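Local coordinates for protein alginate lyase (Bacteroides ovatus, PDB 3NNB) that probably depolymerises alginate by beta-elimination, cleaving the bonds between its uronic acid units, at residues 313-325 with 336-350. Residues are numbered along the deposited sequence; the frame is centred on the assembly and turned at random.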
loop_
_atom_site.group_PDB
_atom_site.type_symbol
_atom_site.label_atom_id
_atom_site.label_comp_id
_atom_site.label_asym_id
_atom_site.label_seq_id
_atom_site.Cartn_x
_atom_site.Cartn_y
_atom_site.Cartn_z
ATOM N N ALA A 313 17.693 -6.818 -7.555
ATOM C CA ALA A 313 16.304 -7.200 -7.789
ATOM C C ALA A 313 15.739 -6.486 -9.039
ATOM O O ALA A 313 14.962 -7.057 -9.801
ATOM C CB ALA A 313 15.446 -6.943 -6.516
ATOM N N LEU A 314 16.078 -5.204 -9.213
ATOM C CA LEU A 314 15.699 -4.445 -10.389
ATOM C C LEU A 314 16.330 -4.975 -11.657
ATOM O O LEU A 314 15.656 -5.072 -12.700
ATOM C CB LEU A 314 16.097 -2.966 -10.204
ATOM C CG LEU A 314 15.274 -2.180 -9.180
ATOM C CD1 LEU A 314 16.030 -0.883 -8.820
ATOM C CD2 LEU A 314 13.856 -1.806 -9.693
ATOM N N LYS A 315 17.618 -5.312 -11.591
ATOM C CA LYS A 315 18.330 -5.822 -12.749
ATOM C C LYS A 315 17.784 -7.182 -13.229
ATOM O O LYS A 315 17.841 -7.480 -14.425
ATOM C CB LYS A 315 19.837 -5.913 -12.457
ATOM C CG LYS A 315 20.622 -4.603 -12.478
ATOM C CD LYS A 315 22.079 -4.897 -12.150
ATOM C CE LYS A 315 22.955 -3.659 -12.011
ATOM N NZ LYS A 315 24.255 -3.995 -11.312
ATOM N N PHE A 316 17.245 -8.000 -12.320
ATOM C CA PHE A 316 16.547 -9.251 -12.720
ATOM C C PHE A 316 15.313 -8.877 -13.566
ATOM O O PHE A 316 14.984 -9.534 -14.565
ATOM C CB PHE A 316 16.123 -10.075 -11.480
ATOM C CG PHE A 316 15.061 -11.091 -11.800
ATOM C CD1 PHE A 316 15.392 -12.283 -12.401
ATOM C CD2 PHE A 316 13.712 -10.780 -11.574
ATOM C CE1 PHE A 316 14.425 -13.189 -12.705
ATOM C CE2 PHE A 316 12.719 -11.691 -11.895
ATOM C CZ PHE A 316 13.067 -12.885 -12.490
ATOM N N LEU A 317 14.580 -7.853 -13.122
ATOM C CA LEU A 317 13.311 -7.511 -13.758
ATOM C C LEU A 317 13.439 -6.859 -15.119
ATOM O O LEU A 317 12.648 -7.120 -16.024
ATOM C CB LEU A 317 12.499 -6.589 -12.845
ATOM C CG LEU A 317 11.171 -6.035 -13.393
ATOM C CD1 LEU A 317 10.146 -7.185 -13.634
ATOM C CD2 LEU A 317 10.612 -4.999 -12.409
ATOM N N ILE A 318 14.407 -5.956 -15.245
ATOM C CA ILE A 318 14.491 -5.059 -16.403
ATOM C C ILE A 318 14.428 -5.761 -17.771
ATOM O O ILE A 318 13.700 -5.310 -18.641
ATOM C CB ILE A 318 15.734 -4.128 -16.292
ATOM C CG1 ILE A 318 15.414 -3.037 -15.282
ATOM C CG2 ILE A 318 16.124 -3.530 -17.696
ATOM C CD1 ILE A 318 16.604 -2.280 -14.700
ATOM N N PRO A 319 15.171 -6.863 -17.971
ATOM C CA PRO A 319 15.150 -7.461 -19.327
ATOM C C PRO A 319 13.795 -7.912 -19.813
ATOM O O PRO A 319 13.580 -8.074 -21.028
ATOM C CB PRO A 319 16.115 -8.638 -19.205
ATOM C CG PRO A 319 17.036 -8.241 -18.068
ATOM C CD PRO A 319 16.172 -7.502 -17.102
ATOM N N TYR A 320 12.872 -8.137 -18.874
ATOM C CA TYR A 320 11.560 -8.585 -19.238
ATOM C C TYR A 320 10.615 -7.463 -19.587
ATOM O O TYR A 320 9.547 -7.709 -20.120
ATOM C CB TYR A 320 10.966 -9.442 -18.114
ATOM C CG TYR A 320 11.754 -10.706 -17.864
ATOM C CD1 TYR A 320 11.705 -11.776 -18.761
ATOM C CD2 TYR A 320 12.543 -10.844 -16.717
ATOM C CE1 TYR A 320 12.429 -12.937 -18.530
ATOM C CE2 TYR A 320 13.252 -11.981 -16.468
ATOM C CZ TYR A 320 13.195 -13.033 -17.380
ATOM O OH TYR A 320 13.897 -14.148 -17.078
ATOM N N ILE A 321 11.020 -6.235 -19.311
ATOM C CA ILE A 321 10.164 -5.104 -19.606
ATOM C C ILE A 321 10.210 -4.846 -21.092
ATOM O O ILE A 321 11.297 -4.703 -21.678
ATOM C CB ILE A 321 10.560 -3.829 -18.807
ATOM C CG1 ILE A 321 10.469 -4.094 -17.308
ATOM C CG2 ILE A 321 9.645 -2.672 -19.193
ATOM C CD1 ILE A 321 10.955 -2.926 -16.427
ATOM N N GLY A 322 9.047 -4.874 -21.719
ATOM C CA GLY A 322 8.957 -4.731 -23.170
ATOM C C GLY A 322 9.164 -6.001 -23.981
ATOM O O GLY A 322 9.101 -5.963 -25.210
ATOM N N LYS A 323 9.374 -7.132 -23.309
ATOM C CA LYS A 323 9.539 -8.439 -23.949
ATOM C C LYS A 323 8.248 -9.208 -23.802
ATOM O O LYS A 323 7.557 -9.037 -22.811
ATOM C CB LYS A 323 10.651 -9.184 -23.227
ATOM C CG LYS A 323 11.440 -10.146 -24.019
ATOM C CD LYS A 323 12.632 -10.675 -23.235
ATOM C CE LYS A 323 13.925 -9.929 -23.552
ATOM N NZ LYS A 323 15.093 -10.673 -23.081
ATOM N N PRO A 324 7.884 -10.050 -24.790
ATOM C CA PRO A 324 6.613 -10.745 -24.670
ATOM C C PRO A 324 6.565 -11.758 -23.542
ATOM O O PRO A 324 7.618 -12.254 -23.079
ATOM C CB PRO A 324 6.463 -11.488 -26.012
ATOM C CG PRO A 324 7.585 -11.089 -26.817
ATOM C CD PRO A 324 8.560 -10.289 -26.080
ATOM N N GLN A 325 5.349 -12.124 -23.149
ATOM C CA GLN A 325 5.164 -13.087 -22.048
ATOM C C GLN A 325 5.819 -14.436 -22.320
ATOM O O GLN A 325 6.221 -15.133 -21.410
ATOM C CB GLN A 325 3.676 -13.253 -21.660
ATOM C CG GLN A 325 3.523 -14.227 -20.530
ATOM C CD GLN A 325 2.199 -14.184 -19.781
ATOM O OE1 GLN A 325 1.296 -13.458 -20.154
ATOM N NE2 GLN A 325 2.086 -15.025 -18.734
ATOM N N TRP A 336 -0.987 -9.183 -17.526
ATOM C CA TRP A 336 0.334 -8.992 -18.144
ATOM C C TRP A 336 0.601 -7.546 -18.525
ATOM O O TRP A 336 1.579 -6.970 -18.116
ATOM C CB TRP A 336 0.513 -9.917 -19.360
ATOM C CG TRP A 336 1.860 -9.747 -19.953
ATOM C CD1 TRP A 336 2.168 -8.992 -21.053
ATOM C CD2 TRP A 336 3.094 -10.275 -19.465
ATOM N NE1 TRP A 336 3.529 -9.008 -21.271
ATOM C CE2 TRP A 336 4.111 -9.816 -20.321
ATOM C CE3 TRP A 336 3.435 -11.130 -18.418
ATOM C CZ2 TRP A 336 5.446 -10.163 -20.144
ATOM C CZ3 TRP A 336 4.770 -11.446 -18.226
ATOM C CH2 TRP A 336 5.760 -10.961 -19.106
ATOM N N ASP A 337 -0.268 -6.951 -19.352
ATOM C CA ASP A 337 -0.032 -5.573 -19.785
ATOM C C ASP A 337 -0.043 -4.590 -18.633
ATOM O O ASP A 337 0.797 -3.661 -18.554
ATOM C CB ASP A 337 -1.091 -5.168 -20.824
ATOM C CG ASP A 337 -0.949 -5.885 -22.129
ATOM O OD1 ASP A 337 0.088 -6.490 -22.407
ATOM O OD2 ASP A 337 -1.900 -5.795 -22.909
ATOM N N LYS A 338 -0.979 -4.751 -17.706
ATOM C CA LYS A 338 -1.018 -3.907 -16.504
ATOM C C LYS A 338 0.303 -3.938 -15.722
ATOM O O LYS A 338 0.777 -2.886 -15.287
ATOM C CB LYS A 338 -2.189 -4.326 -15.617
ATOM C CG LYS A 338 -2.361 -3.593 -14.351
ATOM C CD LYS A 338 -3.492 -4.265 -13.506
ATOM C CE LYS A 338 -3.579 -3.655 -12.124
ATOM N NZ LYS A 338 -4.346 -4.517 -11.173
ATOM N N LYS A 339 0.855 -5.136 -15.503
ATOM C CA LYS A 339 2.144 -5.286 -14.774
ATOM C C LYS A 339 3.350 -4.820 -15.556
ATOM O O LYS A 339 4.242 -4.221 -14.953
ATOM C CB LYS A 339 2.322 -6.706 -14.257
ATOM C CG LYS A 339 1.238 -7.106 -13.244
ATOM C CD LYS A 339 1.083 -6.120 -12.090
ATOM C CE LYS A 339 -0.095 -6.516 -11.218
ATOM N NZ LYS A 339 -0.331 -5.478 -10.135
ATOM N N GLN A 340 3.354 -4.996 -16.900
ATOM C CA GLN A 340 4.372 -4.333 -17.728
ATOM C C GLN A 340 4.377 -2.805 -17.491
ATOM O O GLN A 340 5.421 -2.216 -17.283
ATOM C CB GLN A 340 4.147 -4.650 -19.204
ATOM C CG GLN A 340 4.578 -6.064 -19.567
ATOM C CD GLN A 340 6.087 -6.178 -19.706
ATOM O OE1 GLN A 340 6.728 -5.222 -20.166
ATOM N NE2 GLN A 340 6.659 -7.325 -19.342
ATOM N N GLU A 341 3.195 -2.177 -17.513
ATOM C CA GLU A 341 3.101 -0.753 -17.252
ATOM C C GLU A 341 3.607 -0.404 -15.849
ATOM O O GLU A 341 4.404 0.518 -15.681
ATOM C CB GLU A 341 1.671 -0.260 -17.453
ATOM C CG GLU A 341 1.566 1.224 -17.187
ATOM C CD GLU A 341 0.157 1.787 -17.388
ATOM O OE1 GLU A 341 -0.791 0.988 -17.321
ATOM O OE2 GLU A 341 0.008 3.021 -17.586
ATOM N N GLU A 342 3.182 -1.140 -14.845
ATOM C CA GLU A 342 3.651 -0.935 -13.472
ATOM C C GLU A 342 5.170 -1.030 -13.346
ATOM O O GLU A 342 5.782 -0.234 -12.635
ATOM C CB GLU A 342 2.994 -1.923 -12.519
ATOM C CG GLU A 342 1.529 -1.641 -12.291
ATOM C CD GLU A 342 0.904 -2.528 -11.155
ATOM O OE1 GLU A 342 1.620 -2.871 -10.202
ATOM O OE2 GLU A 342 -0.288 -2.877 -11.246
ATOM N N ALA A 343 5.770 -1.987 -14.053
ATOM C CA ALA A 343 7.225 -2.128 -14.063
ATOM C C ALA A 343 7.921 -0.841 -14.529
ATOM O O ALA A 343 8.957 -0.480 -14.020
ATOM C CB ALA A 343 7.627 -3.317 -14.926
ATOM N N CYS A 344 7.354 -0.182 -15.555
ATOM C CA CYS A 344 7.908 1.061 -16.065
ATOM C C CYS A 344 7.899 2.179 -14.994
ATOM O O CYS A 344 8.791 3.067 -14.994
ATOM C CB CYS A 344 7.098 1.517 -17.287
ATOM S SG CYS A 344 7.309 0.445 -18.735
ATOM N N TRP A 345 6.892 2.148 -14.104
ATOM C CA TRP A 345 6.827 3.096 -12.998
ATOM C C TRP A 345 7.702 2.681 -11.813
ATOM O O TRP A 345 8.204 3.542 -11.103
ATOM C CB TRP A 345 5.375 3.378 -12.611
ATOM C CG TRP A 345 4.758 4.184 -13.673
ATOM C CD1 TRP A 345 4.019 3.746 -14.715
ATOM C CD2 TRP A 345 4.884 5.616 -13.839
ATOM N NE1 TRP A 345 3.691 4.805 -15.536
ATOM C CE2 TRP A 345 4.181 5.960 -14.997
ATOM C CE3 TRP A 345 5.507 6.627 -13.107
ATOM C CZ2 TRP A 345 4.098 7.281 -15.449
ATOM C CZ3 TRP A 345 5.432 7.923 -13.567
ATOM C CH2 TRP A 345 4.739 8.238 -14.725
ATOM N N ILE A 346 7.945 1.385 -11.612
ATOM C CA ILE A 346 9.024 0.976 -10.723
ATOM C C ILE A 346 10.334 1.649 -11.153
ATOM O O ILE A 346 11.103 2.118 -10.294
ATOM C CB ILE A 346 9.149 -0.587 -10.669
ATOM C CG1 ILE A 346 7.921 -1.210 -9.964
ATOM C CG2 ILE A 346 10.444 -1.060 -10.003
ATOM C CD1 ILE A 346 7.733 -0.870 -8.445
ATOM N N LEU A 347 10.608 1.662 -12.469
ATOM C CA LEU A 347 11.837 2.241 -12.982
ATOM C C LEU A 347 11.931 3.758 -12.769
ATOM O O LEU A 347 12.969 4.254 -12.369
ATOM C CB LEU A 347 12.036 1.891 -14.451
ATOM C CG LEU A 347 12.315 0.425 -14.731
ATOM C CD1 LEU A 347 12.617 0.280 -16.206
ATOM C CD2 LEU A 347 13.472 -0.137 -13.892
ATOM N N ARG A 348 10.821 4.468 -12.963
ATOM C CA ARG A 348 10.749 5.895 -12.581
ATOM C C ARG A 348 11.120 6.117 -11.124
ATOM O O ARG A 348 11.934 6.973 -10.796
ATOM C CB ARG A 348 9.324 6.394 -12.809
ATOM C CG ARG A 348 8.994 7.779 -12.276
ATOM C CD ARG A 348 9.767 8.937 -12.927
ATOM N NE ARG A 348 9.475 9.099 -14.348
ATOM C CZ ARG A 348 8.506 9.854 -14.882
ATOM N NH1 ARG A 348 7.656 10.558 -14.147
ATOM N NH2 ARG A 348 8.373 9.894 -16.189
ATOM N N ARG A 349 10.543 5.310 -10.247
ATOM C CA ARG A 349 10.763 5.471 -8.820
ATOM C C ARG A 349 12.197 5.159 -8.445
ATOM O O ARG A 349 12.807 5.878 -7.634
ATOM C CB ARG A 349 9.759 4.615 -8.061
ATOM C CG ARG A 349 8.333 5.062 -8.327
ATOM C CD ARG A 349 7.315 4.016 -7.946
ATOM N NE ARG A 349 7.327 3.737 -6.523
ATOM C CZ ARG A 349 6.589 2.768 -5.940
ATOM N NH1 ARG A 349 5.737 1.984 -6.639
ATOM N NH2 ARG A 349 6.688 2.624 -4.647
ATOM N N ALA A 350 12.749 4.099 -9.013
ATOM C CA ALA A 350 14.157 3.718 -8.746
ATOM C C ALA A 350 15.137 4.806 -9.203
ATOM O O ALA A 350 16.190 5.012 -8.584
ATOM C CB ALA A 350 14.490 2.358 -9.440
HETATM O O HOH W 1 5.277 -7.419 -23.064
#
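Q325 crosses one face of the W336 indole obliquely and illustrates how an extended glutamine can cover an indole. Its CB sits 3.6 Å from the centroid of the six-membered ring of W336, a CH-pi contact almost on the ring normal. CG follows at 3.7 Å from W336 CE3, CD lies over the same ring carbon, and the amide lies within 14° of the ring plane; OE1 ends near W336 CB, while NE2 leaves to bond Q332 O. The opposite face rests on Q340 CG, and a water joins W336 NE1 to K323 O. With an alanine at W336, Q325 and Q340 CG would probably face a gap, and the water would lose its indole donor. The chain belongs to the six-hairpin clan, built on alpha/alpha toroids; here the axes of 313-317 and 336-350 run 143° apart, roughly antiparallel. Through a 3-10 segment, 318-320, the first leads into a type II turn, Y320 to K323. Bent at chi2 (-78°), Q340 grips that turn twice: NE2 donates to Y320 O at 3.0 Å, and OE1 accepts from G322 N at 2.8 Å. I321 CD1 meets L347 CD1 tip to tip (3.6 Å) and also touches A343 CB, while L314 spreads its methyls onto I346 and A350.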